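Long-range contacts in 6-phosphogluconolactonase (Trypanosoma cruzi, PDB 6VYE), which hydrolyses 6-phosphogluconolactone to 6-phosphogluconate, the second step of the oxidative pentose phosphate pathway: residues M9-K14 / F249-K254; A22-V27 / T258-K263; L46-S51 / R75-F80; L62-H67 / Q101-D106. One frame throughout, in Å; residues are numbered along the deposited sequence.

Contact 1: residues M9-K14 / F249-K254; sequences MSFKPK and FLRNCK
Phe11 and Arg251 make the close-packed part of this contact, with the aromatic ring laid against the backbone and aliphatic stem of the arginine. Arg251 CA is 3.7 Å from the centroid of the Phe11 ring and 19° off its normal, a CH-pi contact displaced toward the rim, while Pro13 CD lies 3.5 Å above the centre of the opposite face. A flat phenyl suits such a narrow slot. Phe11 CG is anti to the backbone N (chi1 173°), and CE1 comes within 3.5 Å of Leu250 O in the 3-10 turn of 249-252, the carbonyl that also accepts the N-H of Cys253. The two segments are the loops that lead into strands 14-18 and 256-262, parallel neighbours at one border of the Rossmann-like sheet, so the contact joins their entrances. Arg251 is bent at chi3 (65°), which sets NE; the guanidinium beyond it has one face over Phe11 CB, which sits 3.4 Å above its centre. An arginine serves well here, its carbons meeting the ring while its nitrogens reach further: NH1 bonds to Ile236 O, and NH2 forms a salt bridge with Asp239. The outer side is looser and lies toward solvent. Met9 O stands at the guanidinium edge, 3.2 Å from Arg251 NH2, but the angle is too poor for a hydrogen bond. The exposed Met9 side chain comes no closer to 249-254 than 4.6 Å, and Ser10 turns its CB away from 249-254.

Contact 2: residues A22-V27 / T258-K263; sequences AELSGV and TFILDK
Leu24 and Val27, one helical turn apart on helix 24-38, both close on Ile260 of strand 256-262. This is the helix-on-sheet packing of a Rossmann-like alpha/beta fold: the helix follows the edge strand 14-18 and lies over the neighbouring parallel strand. All three residues are branched and apolar, as suits the buried layer between helix and sheet, and no hydrogen bond passes between the segments. Each helix side chain slides past Ile260 in the opposite direction, so the contacts run along the flanks. Ile260 has CG2 anti to its backbone N (chi1 to CG1 -51°), and this methyl is held between the two helix residues, 3.9 Å from Leu24 CG and 3.8 Å from Val27 CG1. Its other branch leads on to CD1, which meets Val27 CG1 at 3.7 Å. Val27 in turn has CG1 anti to its own backbone N (chi1 176°), placing that methyl against both branches of the isoleucine. The sheet flank of the same layer is completed by Ile16 and Cys18, which touch Val27, and by Ile221 and Leu223, which touch Ile260. Leu24 forks over the strand backbone: CD2 rests 3.4 Å from Ile260 O, and CD1 reaches Leu261 O and Asp262 N. Beyond it the strand turns polar, for Asp262 sends OD1 to the backbone N-H groups of Ile265 and Gly226, leaving its methylene to the leucine. Asp262 CB thus lies 4.1 Å from Leu24 CD1.

Contact 3: residues L46-S51 / R75-F80; sequences LSIALS and RALRFF
Leu46-Leu50 and Leu77-Phe80 are parallel neighbours whose N-to-C directions differ by 28°, joined by five backbone hydrogen bonds in which Leu46, Ile48 and Leu50 alternate with Ala76, Arg78 and Phe80. The straightest, Ile48 N to Arg78 O, spans 2.9 Å at 176°. On the face bearing Leu46, Ile48, Leu77 and Phe79, Ile48 and Phe79 lie side by side and point the same way. Ile48 CG2, set between its backbone N and carbonyl carbon, touches Phe79 CD1 at 3.5 Å, as a beta-branched residue can, its second branch leaving CB in another direction. Leu50 approaches the same ring from its rim: CD2 lies in the ring plane, 3.8 Å from Phe79 CD1. Leu77 CB stands 3.7 Å above one face of the Phe79 ring, displaced from the centre. Helix 95-104 packs on Phe79, and helix 24-38 on Leu77. The other face carries Ser47, Arg78, Ala49 and Phe80. There the small Ser47 and Ala49 let the Phe80 ring lie close to the strand; its CE1 comes 4.0 Å from Ser47 CB and its edge is directed at Ile48 O, while helix 128-146 packs against this phenyl. Adjacent parallel strands linked through helices 54-66 and 68-73, with helices on both faces, form the beta-alpha-beta crossover typical of Rossmann-like folds.

Contact 4: residues L62-H67 / Q101-D106; sequences LLHEEH and QALLRD. Unlike the reference sequence in segment 101-106: Arg105 (reference His).
His64 bonds to Asp106 by an uncommon route: its NE2 donates to the anti lone pair of OD1, the one turned away from the other carboxylate oxygen. The bond is short and straight, 2.7 Å at 164°, with ring and carboxylate only 17° from coplanar. His64 CG is anti to the backbone N (chi1 -176°), on a side chain that leaves its helix toward 101-106. At the far side of the ring ND1 makes a weak bond to Glu65 OE2; a histidine suits this place because its ring has a nitrogen to offer each of two carboxylates. The contact joins the ends of helices 54-66 and 95-104, which follow strands 46-50 and 77-85 in the Rossmann-like fold. Here the second helix has a wider pi-type turn, and Arg105, extended from CG to NE, bonds Gln101 O through NE at 2.7 Å. His64 NE2 lies over a face of that guanidinium, and NH1 pairs with Asp106 OD1 through charge alone. A water donates to both Glu65 OE1 and Ala102 O, bridging the helices on the solvent side. Inward, leucines take over, Leu63 CB meeting Leu103 CD2 at 4.3 Å, with Leu71 of helix 68-73 touching both.

Overall arrangement
From the N terminus, residues 9-14 and then 22-27 wait for partners more than 220 residues later: 249-254 closes contact 1 and 258-263 closes contact 2, so these two long loops cross. Nested inside both, 75-80 closes contact 3 on 46-51 and 101-106 closes contact 4 on 62-67; these cross too. Contacts 1 and 2 tie both ends of the chain to the border of the sheet formed by strands 14-18 and 256-262 and meet where Lys14 and Phe11 touch Phe259. Contacts 3 and 4 belong to the other half; Phe79 packs on Leu103 and Leu104. Leu62 against Gly26 joins contact 4 to contact 2.

Contact 1: residues M9-K14 / F249-K254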
# COMPACT_ATOMS: atom_id res chain seq x y z
N MET A 9 4.30 -14.24 20.96
CA MET A 9 4.28 -12.82 20.54
C MET A 9 2.83 -12.47 20.23
O MET A 9 2.13 -13.31 19.63
CB MET A 9 5.11 -12.58 19.28
CG MET A 9 6.52 -13.12 19.35
SD MET A 9 7.65 -11.92 20.04
CE MET A 9 7.78 -10.73 18.70
N SER A 10 2.39 -11.29 20.66
CA SER A 10 1.02 -10.76 20.42
C SER A 10 1.11 -9.73 19.30
O SER A 10 2.13 -9.06 19.20
CB SER A 10 0.43 -10.21 21.69
OG SER A 10 0.08 -11.28 22.54
N PHE A 11 0.11 -9.67 18.45
CA PHE A 11 -0.04 -8.65 17.39
C PHE A 11 -1.38 -7.98 17.67
O PHE A 11 -2.38 -8.66 17.53
CB PHE A 11 0.05 -9.30 16.02
CG PHE A 11 -0.24 -8.39 14.86
CD1 PHE A 11 0.43 -7.19 14.72
CD2 PHE A 11 -1.15 -8.76 13.88
CE1 PHE A 11 0.21 -6.37 13.63
CE2 PHE A 11 -1.40 -7.92 12.81
CZ PHE A 11 -0.70 -6.74 12.67
N LYS A 12 -1.36 -6.73 18.09
CA LYS A 12 -2.56 -5.97 18.53
C LYS A 12 -2.73 -4.74 17.63
O LYS A 12 -2.63 -3.61 18.07
CB LYS A 12 -2.45 -5.64 20.02
CG LYS A 12 -2.22 -6.86 20.92
CD LYS A 12 -3.47 -7.64 21.29
CE LYS A 12 -3.25 -9.13 21.52
NZ LYS A 12 -3.86 -9.58 22.79
N PRO A 13 -3.02 -4.90 16.32
CA PRO A 13 -3.44 -3.75 15.54
C PRO A 13 -4.79 -3.23 16.04
O PRO A 13 -5.50 -3.95 16.73
CB PRO A 13 -3.58 -4.33 14.13
CG PRO A 13 -3.96 -5.77 14.39
CD PRO A 13 -3.09 -6.16 15.57
N LYS A 14 -5.07 -1.97 15.73
CA LYS A 14 -6.40 -1.35 15.90
C LYS A 14 -7.30 -2.01 14.86
O LYS A 14 -6.94 -1.99 13.66
CB LYS A 14 -6.23 0.17 15.74
CG LYS A 14 -7.51 0.99 15.72
CD LYS A 14 -8.14 1.08 17.09
CE LYS A 14 -9.44 1.86 17.08
NZ LYS A 14 -10.33 1.41 18.18
N PHE A 249 4.07 -10.82 7.49
CA PHE A 249 5.13 -9.85 7.89
C PHE A 249 4.50 -8.61 8.56
O PHE A 249 5.18 -8.02 9.35
CB PHE A 249 6.03 -9.47 6.71
CG PHE A 249 5.40 -8.55 5.69
CD1 PHE A 249 5.35 -7.18 5.90
CD2 PHE A 249 4.86 -9.05 4.52
CE1 PHE A 249 4.76 -6.34 4.98
CE2 PHE A 249 4.29 -8.21 3.58
CZ PHE A 249 4.22 -6.86 3.83
N LEU A 250 3.25 -8.24 8.24
CA LEU A 250 2.60 -7.03 8.84
C LEU A 250 2.63 -7.11 10.38
O LEU A 250 2.50 -6.05 11.02
CB LEU A 250 1.16 -6.91 8.34
CG LEU A 250 1.00 -6.61 6.84
CD1 LEU A 250 -0.45 -6.69 6.45
CD2 LEU A 250 1.57 -5.24 6.46
N ARG A 251 2.79 -8.31 10.96
CA ARG A 251 2.88 -8.46 12.44
C ARG A 251 4.14 -7.75 12.95
O ARG A 251 4.18 -7.41 14.12
CB ARG A 251 2.94 -9.92 12.89
CG ARG A 251 1.67 -10.70 12.60
CD ARG A 251 1.84 -12.16 12.96
NE ARG A 251 2.04 -12.36 14.38
CZ ARG A 251 1.07 -12.58 15.27
NH1 ARG A 251 -0.20 -12.62 14.90
NH2 ARG A 251 1.38 -12.75 16.55
N ASN A 252 5.15 -7.58 12.10
CA ASN A 252 6.44 -6.95 12.46
C ASN A 252 6.39 -5.42 12.28
O ASN A 252 7.43 -4.77 12.48
CB ASN A 252 7.56 -7.53 11.60
CG ASN A 252 7.85 -8.98 11.94
OD1 ASN A 252 8.18 -9.75 11.04
ND2 ASN A 252 7.71 -9.35 13.20
N CYS A 253 5.25 -4.85 11.91
CA CYS A 253 5.15 -3.39 11.66
C CYS A 253 5.56 -2.61 12.91
O CYS A 253 5.14 -3.00 13.99
CB CYS A 253 3.77 -3.03 11.16
SG CYS A 253 3.57 -3.37 9.40
N LYS A 254 6.41 -1.59 12.76
CA LYS A 254 6.98 -0.81 13.89
C LYS A 254 6.05 0.35 14.23
O LYS A 254 6.09 0.77 15.38
CB LYS A 254 8.38 -0.25 13.62
CG LYS A 254 9.46 -1.30 13.42
CD LYS A 254 9.81 -2.05 14.68
CE LYS A 254 10.84 -3.15 14.49
NZ LYS A 254 11.98 -2.71 13.65

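Contact 2: residues A22-V27 / T258-K263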
# COMPACT_ATOMS: atom_id res chain seq x y z
N ALA A 22 -19.38 -1.10 2.15
CA ALA A 22 -19.40 0.24 1.51
C ALA A 22 -19.13 1.36 2.54
O ALA A 22 -19.14 2.55 2.15
CB ALA A 22 -20.72 0.43 0.79
N GLU A 23 -18.88 1.01 3.81
CA GLU A 23 -18.52 1.93 4.92
C GLU A 23 -16.98 1.96 5.10
O GLU A 23 -16.50 2.84 5.82
CB GLU A 23 -19.26 1.43 6.16
CG GLU A 23 -19.31 2.39 7.36
CD GLU A 23 -19.75 1.70 8.66
OE1 GLU A 23 -19.28 2.13 9.76
OE2 GLU A 23 -20.54 0.72 8.58
N LEU A 24 -16.23 1.05 4.47
CA LEU A 24 -14.76 0.94 4.66
C LEU A 24 -14.07 2.21 4.14
O LEU A 24 -13.21 2.72 4.90
CB LEU A 24 -14.18 -0.33 4.00
CG LEU A 24 -14.18 -1.57 4.89
CD1 LEU A 24 -15.54 -2.23 4.89
CD2 LEU A 24 -13.11 -2.56 4.48
N SER A 25 -14.42 2.70 2.94
CA SER A 25 -13.76 3.91 2.36
C SER A 25 -13.93 5.09 3.31
O SER A 25 -12.96 5.83 3.49
CB SER A 25 -14.18 4.26 0.94
OG SER A 25 -15.57 4.09 0.74
N GLY A 26 -15.12 5.22 3.91
CA GLY A 26 -15.46 6.29 4.88
C GLY A 26 -14.56 6.23 6.10
O GLY A 26 -14.06 7.29 6.52
N VAL A 27 -14.37 5.05 6.68
CA VAL A 27 -13.46 4.85 7.85
C VAL A 27 -12.00 5.10 7.45
O VAL A 27 -11.27 5.66 8.26
CB VAL A 27 -13.65 3.46 8.48
CG1 VAL A 27 -12.67 3.23 9.61
CG2 VAL A 27 -15.09 3.28 8.98
N THR A 258 -3.62 -0.13 11.58
CA THR A 258 -5.11 -0.18 11.59
C THR A 258 -5.57 -1.14 10.51
O THR A 258 -5.17 -0.95 9.37
CB THR A 258 -5.74 1.20 11.35
OG1 THR A 258 -5.11 2.10 12.25
CG2 THR A 258 -7.24 1.24 11.61
N PHE A 259 -6.33 -2.17 10.90
CA PHE A 259 -7.07 -3.09 10.00
C PHE A 259 -8.54 -2.62 9.96
O PHE A 259 -9.18 -2.48 11.03
CB PHE A 259 -6.97 -4.55 10.46
CG PHE A 259 -5.65 -5.25 10.23
CD1 PHE A 259 -5.56 -6.62 10.39
CD2 PHE A 259 -4.49 -4.55 9.95
CE1 PHE A 259 -4.36 -7.29 10.22
CE2 PHE A 259 -3.29 -5.22 9.75
CZ PHE A 259 -3.23 -6.59 9.87
N ILE A 260 -9.03 -2.31 8.77
CA ILE A 260 -10.42 -1.86 8.54
C ILE A 260 -11.10 -3.00 7.77
O ILE A 260 -10.67 -3.33 6.65
CB ILE A 260 -10.44 -0.48 7.83
CG1 ILE A 260 -9.55 0.53 8.56
CG2 ILE A 260 -11.87 0.04 7.64
CD1 ILE A 260 -9.58 1.93 7.94
N LEU A 261 -12.08 -3.63 8.41
CA LEU A 261 -12.70 -4.90 7.96
C LEU A 261 -14.22 -4.74 7.78
O LEU A 261 -14.83 -3.88 8.46
CB LEU A 261 -12.41 -5.95 9.03
CG LEU A 261 -10.95 -6.07 9.45
CD1 LEU A 261 -10.81 -7.14 10.52
CD2 LEU A 261 -10.07 -6.41 8.25
N ASP A 262 -14.82 -5.59 6.95
CA ASP A 262 -16.28 -5.80 6.91
C ASP A 262 -16.61 -6.92 7.92
O ASP A 262 -15.67 -7.55 8.44
CB ASP A 262 -16.78 -6.05 5.48
CG ASP A 262 -16.55 -7.46 4.93
OD1 ASP A 262 -15.56 -8.12 5.35
OD2 ASP A 262 -17.36 -7.88 4.09
N LYS A 263 -17.90 -7.13 8.18
CA LYS A 263 -18.44 -8.15 9.12
C LYS A 263 -18.01 -9.54 8.65
O LYS A 263 -17.53 -10.31 9.46
CB LYS A 263 -19.96 -8.08 9.21
CG LYS A 263 -20.53 -6.83 9.86
CD LYS A 263 -20.36 -6.81 11.36
CE LYS A 263 -21.17 -5.72 12.04
NZ LYS A 263 -20.29 -4.85 12.86

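Contact 3: residues L46-S51 / R75-F80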
# COMPACT_ATOMS: atom_id res chain seq x y z
N LEU A 46 2.76 15.10 4.15
CA LEU A 46 3.02 13.74 4.65
C LEU A 46 3.04 12.78 3.45
O LEU A 46 2.14 12.86 2.55
CB LEU A 46 1.94 13.35 5.66
CG LEU A 46 1.77 14.26 6.88
CD1 LEU A 46 0.71 13.68 7.78
CD2 LEU A 46 3.06 14.38 7.69
N SER A 47 3.98 11.84 3.48
CA SER A 47 4.14 10.82 2.41
C SER A 47 3.06 9.74 2.57
O SER A 47 2.94 9.14 3.64
CB SER A 47 5.54 10.28 2.41
OG SER A 47 5.92 9.87 3.70
N ILE A 48 2.27 9.51 1.54
CA ILE A 48 1.32 8.36 1.49
C ILE A 48 1.68 7.44 0.31
O ILE A 48 1.90 7.94 -0.78
CB ILE A 48 -0.13 8.85 1.44
CG1 ILE A 48 -1.08 7.66 1.57
CG2 ILE A 48 -0.39 9.68 0.18
CD1 ILE A 48 -2.46 8.04 1.99
N ALA A 49 1.67 6.13 0.50
CA ALA A 49 1.81 5.16 -0.59
C ALA A 49 0.42 4.56 -0.82
O ALA A 49 -0.13 3.97 0.16
CB ALA A 49 2.84 4.12 -0.27
N LEU A 50 -0.13 4.79 -2.03
CA LEU A 50 -1.50 4.41 -2.40
C LEU A 50 -1.52 2.95 -2.85
O LEU A 50 -0.54 2.51 -3.42
CB LEU A 50 -2.00 5.31 -3.54
CG LEU A 50 -2.03 6.81 -3.28
CD1 LEU A 50 -2.57 7.56 -4.50
CD2 LEU A 50 -2.87 7.12 -2.08
N SER A 51 -2.59 2.22 -2.57
CA SER A 51 -2.88 0.91 -3.22
C SER A 51 -3.86 1.11 -4.39
O SER A 51 -4.58 2.16 -4.42
CB SER A 51 -3.42 -0.05 -2.20
OG SER A 51 -4.57 0.54 -1.62
N ARG A 75 -1.90 21.36 0.64
CA ARG A 75 -0.75 20.49 0.26
C ARG A 75 -0.46 19.49 1.40
O ARG A 75 0.72 19.39 1.81
CB ARG A 75 0.46 21.39 -0.04
CG ARG A 75 0.22 22.39 -1.15
CD ARG A 75 1.31 23.42 -1.37
NE ARG A 75 2.63 22.80 -1.33
CZ ARG A 75 3.22 22.18 -2.34
NH1 ARG A 75 2.64 22.10 -3.52
NH2 ARG A 75 4.42 21.66 -2.19
N ALA A 76 -1.46 18.81 1.93
CA ALA A 76 -1.31 17.93 3.11
C ALA A 76 -0.59 16.61 2.79
O ALA A 76 0.05 16.07 3.73
CB ALA A 76 -2.65 17.67 3.72
N LEU A 77 -0.60 16.15 1.54
CA LEU A 77 -0.13 14.78 1.16
C LEU A 77 0.74 14.83 -0.10
O LEU A 77 0.41 15.56 -1.07
CB LEU A 77 -1.31 13.82 0.94
CG LEU A 77 -2.04 13.33 2.20
CD1 LEU A 77 -3.20 12.40 1.86
CD2 LEU A 77 -1.12 12.65 3.19
N ARG A 78 1.76 13.98 -0.10
CA ARG A 78 2.58 13.65 -1.27
C ARG A 78 2.30 12.18 -1.58
O ARG A 78 2.51 11.31 -0.71
CB ARG A 78 4.05 13.99 -0.99
CG ARG A 78 4.89 14.06 -2.25
CD ARG A 78 6.38 14.09 -1.88
NE ARG A 78 6.75 15.34 -1.20
CZ ARG A 78 6.93 16.52 -1.81
NH1 ARG A 78 6.75 16.67 -3.11
NH2 ARG A 78 7.24 17.58 -1.10
N PHE A 79 1.72 11.97 -2.75
CA PHE A 79 1.13 10.70 -3.18
C PHE A 79 2.20 9.90 -3.93
O PHE A 79 2.65 10.32 -5.02
CB PHE A 79 -0.11 10.97 -4.04
CG PHE A 79 -1.26 11.62 -3.30
CD1 PHE A 79 -2.16 10.85 -2.59
CD2 PHE A 79 -1.45 13.00 -3.36
CE1 PHE A 79 -3.21 11.43 -1.90
CE2 PHE A 79 -2.51 13.59 -2.67
CZ PHE A 79 -3.42 12.79 -2.00
N PHE A 80 2.54 8.75 -3.37
CA PHE A 80 3.40 7.69 -3.96
C PHE A 80 2.54 6.45 -4.18
O PHE A 80 1.40 6.44 -3.76
CB PHE A 80 4.54 7.37 -2.99
CG PHE A 80 5.50 8.50 -2.74
CD1 PHE A 80 5.21 9.51 -1.83
CD2 PHE A 80 6.74 8.54 -3.38
CE1 PHE A 80 6.10 10.55 -1.59
CE2 PHE A 80 7.62 9.60 -3.16
CZ PHE A 80 7.29 10.61 -2.27

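Contact 4: residues L62-H67 / Q101-D106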
# COMPACT_ATOMS: atom_id res chain seq x y z
N LEU A 62 -13.78 9.81 -2.48
CA LEU A 62 -14.25 10.42 -1.22
C LEU A 62 -13.32 11.58 -0.82
O LEU A 62 -13.86 12.66 -0.57
CB LEU A 62 -14.36 9.32 -0.17
CG LEU A 62 -14.95 9.71 1.18
CD1 LEU A 62 -16.26 10.50 1.02
CD2 LEU A 62 -15.17 8.46 2.01
N LEU A 63 -11.99 11.39 -0.83
CA LEU A 63 -10.99 12.45 -0.50
C LEU A 63 -11.20 13.64 -1.44
O LEU A 63 -11.10 14.81 -0.97
CB LEU A 63 -9.56 11.90 -0.61
CG LEU A 63 -9.13 10.95 0.51
CD1 LEU A 63 -7.86 10.18 0.16
CD2 LEU A 63 -8.94 11.69 1.80
N HIS A 64 -11.46 13.36 -2.73
CA HIS A 64 -11.61 14.38 -3.79
C HIS A 64 -12.88 15.21 -3.54
O HIS A 64 -12.82 16.42 -3.70
CB HIS A 64 -11.66 13.75 -5.18
CG HIS A 64 -11.72 14.77 -6.27
ND1 HIS A 64 -12.90 15.14 -6.88
CD2 HIS A 64 -10.74 15.51 -6.83
CE1 HIS A 64 -12.64 16.06 -7.80
NE2 HIS A 64 -11.33 16.32 -7.78
N GLU A 65 -13.98 14.56 -3.18
CA GLU A 65 -15.29 15.23 -2.98
C GLU A 65 -15.29 15.98 -1.64
O GLU A 65 -15.90 17.04 -1.58
CB GLU A 65 -16.48 14.25 -3.01
CG GLU A 65 -16.49 13.20 -4.12
CD GLU A 65 -16.10 13.57 -5.55
OE1 GLU A 65 -15.77 12.61 -6.34
OE2 GLU A 65 -16.11 14.80 -5.89
N GLU A 66 -14.65 15.47 -0.59
CA GLU A 66 -14.84 16.03 0.78
C GLU A 66 -13.58 16.71 1.32
O GLU A 66 -13.72 17.44 2.30
CB GLU A 66 -15.31 14.95 1.73
CG GLU A 66 -16.75 14.58 1.44
CD GLU A 66 -17.34 13.51 2.32
OE1 GLU A 66 -18.49 13.10 2.04
OE2 GLU A 66 -16.64 13.10 3.27
N HIS A 67 -12.40 16.48 0.76
CA HIS A 67 -11.13 16.97 1.37
C HIS A 67 -10.21 17.62 0.33
O HIS A 67 -9.00 17.71 0.57
CB HIS A 67 -10.49 15.86 2.19
CG HIS A 67 -11.33 15.42 3.33
ND1 HIS A 67 -11.53 16.19 4.46
CD2 HIS A 67 -12.05 14.30 3.54
CE1 HIS A 67 -12.32 15.57 5.30
NE2 HIS A 67 -12.63 14.39 4.77
N GLN A 101 -7.80 9.61 -12.15
CA GLN A 101 -9.21 9.89 -12.54
C GLN A 101 -9.99 10.30 -11.28
O GLN A 101 -10.81 11.23 -11.36
CB GLN A 101 -9.82 8.70 -13.27
CG GLN A 101 -9.26 8.51 -14.67
CD GLN A 101 -9.71 7.24 -15.36
OE1 GLN A 101 -9.71 7.17 -16.59
NE2 GLN A 101 -10.10 6.24 -14.59
N ALA A 102 -9.72 9.65 -10.15
CA ALA A 102 -10.52 9.74 -8.92
C ALA A 102 -10.16 10.99 -8.11
O ALA A 102 -11.05 11.50 -7.39
CB ALA A 102 -10.32 8.49 -8.10
N LEU A 103 -8.90 11.42 -8.16
CA LEU A 103 -8.33 12.41 -7.20
C LEU A 103 -7.15 13.19 -7.80
O LEU A 103 -7.17 14.40 -7.71
CB LEU A 103 -7.89 11.65 -5.95
CG LEU A 103 -7.09 12.44 -4.92
CD1 LEU A 103 -7.88 13.63 -4.39
CD2 LEU A 103 -6.65 11.53 -3.79
N LEU A 104 -6.12 12.53 -8.35
CA LEU A 104 -4.79 13.17 -8.49
C LEU A 104 -4.78 14.20 -9.63
O LEU A 104 -3.87 15.02 -9.64
CB LEU A 104 -3.71 12.11 -8.67
CG LEU A 104 -3.56 11.16 -7.50
CD1 LEU A 104 -2.39 10.20 -7.74
CD2 LEU A 104 -3.33 11.90 -6.20
N ARG A 105 -5.77 14.17 -10.53
CA ARG A 105 -5.90 15.15 -11.64
C ARG A 105 -5.99 16.57 -11.05
O ARG A 105 -5.55 17.49 -11.70
CB ARG A 105 -7.11 14.81 -12.53
CG ARG A 105 -8.46 14.79 -11.83
CD ARG A 105 -9.57 14.24 -12.74
NE ARG A 105 -10.75 13.82 -11.98
CZ ARG A 105 -11.73 14.63 -11.57
NH1 ARG A 105 -11.72 15.91 -11.91
NH2 ARG A 105 -12.73 14.17 -10.86
N ASP A 106 -6.46 16.73 -9.81
CA ASP A 106 -6.61 18.05 -9.16
C ASP A 106 -5.56 18.30 -8.06
O ASP A 106 -5.78 19.24 -7.28
CB ASP A 106 -8.01 18.15 -8.58
CG ASP A 106 -9.05 18.41 -9.66
OD1 ASP A 106 -10.12 17.77 -9.64
OD2 ASP A 106 -8.76 19.22 -10.52
O HOH W 1 -13.54 11.93 -8.21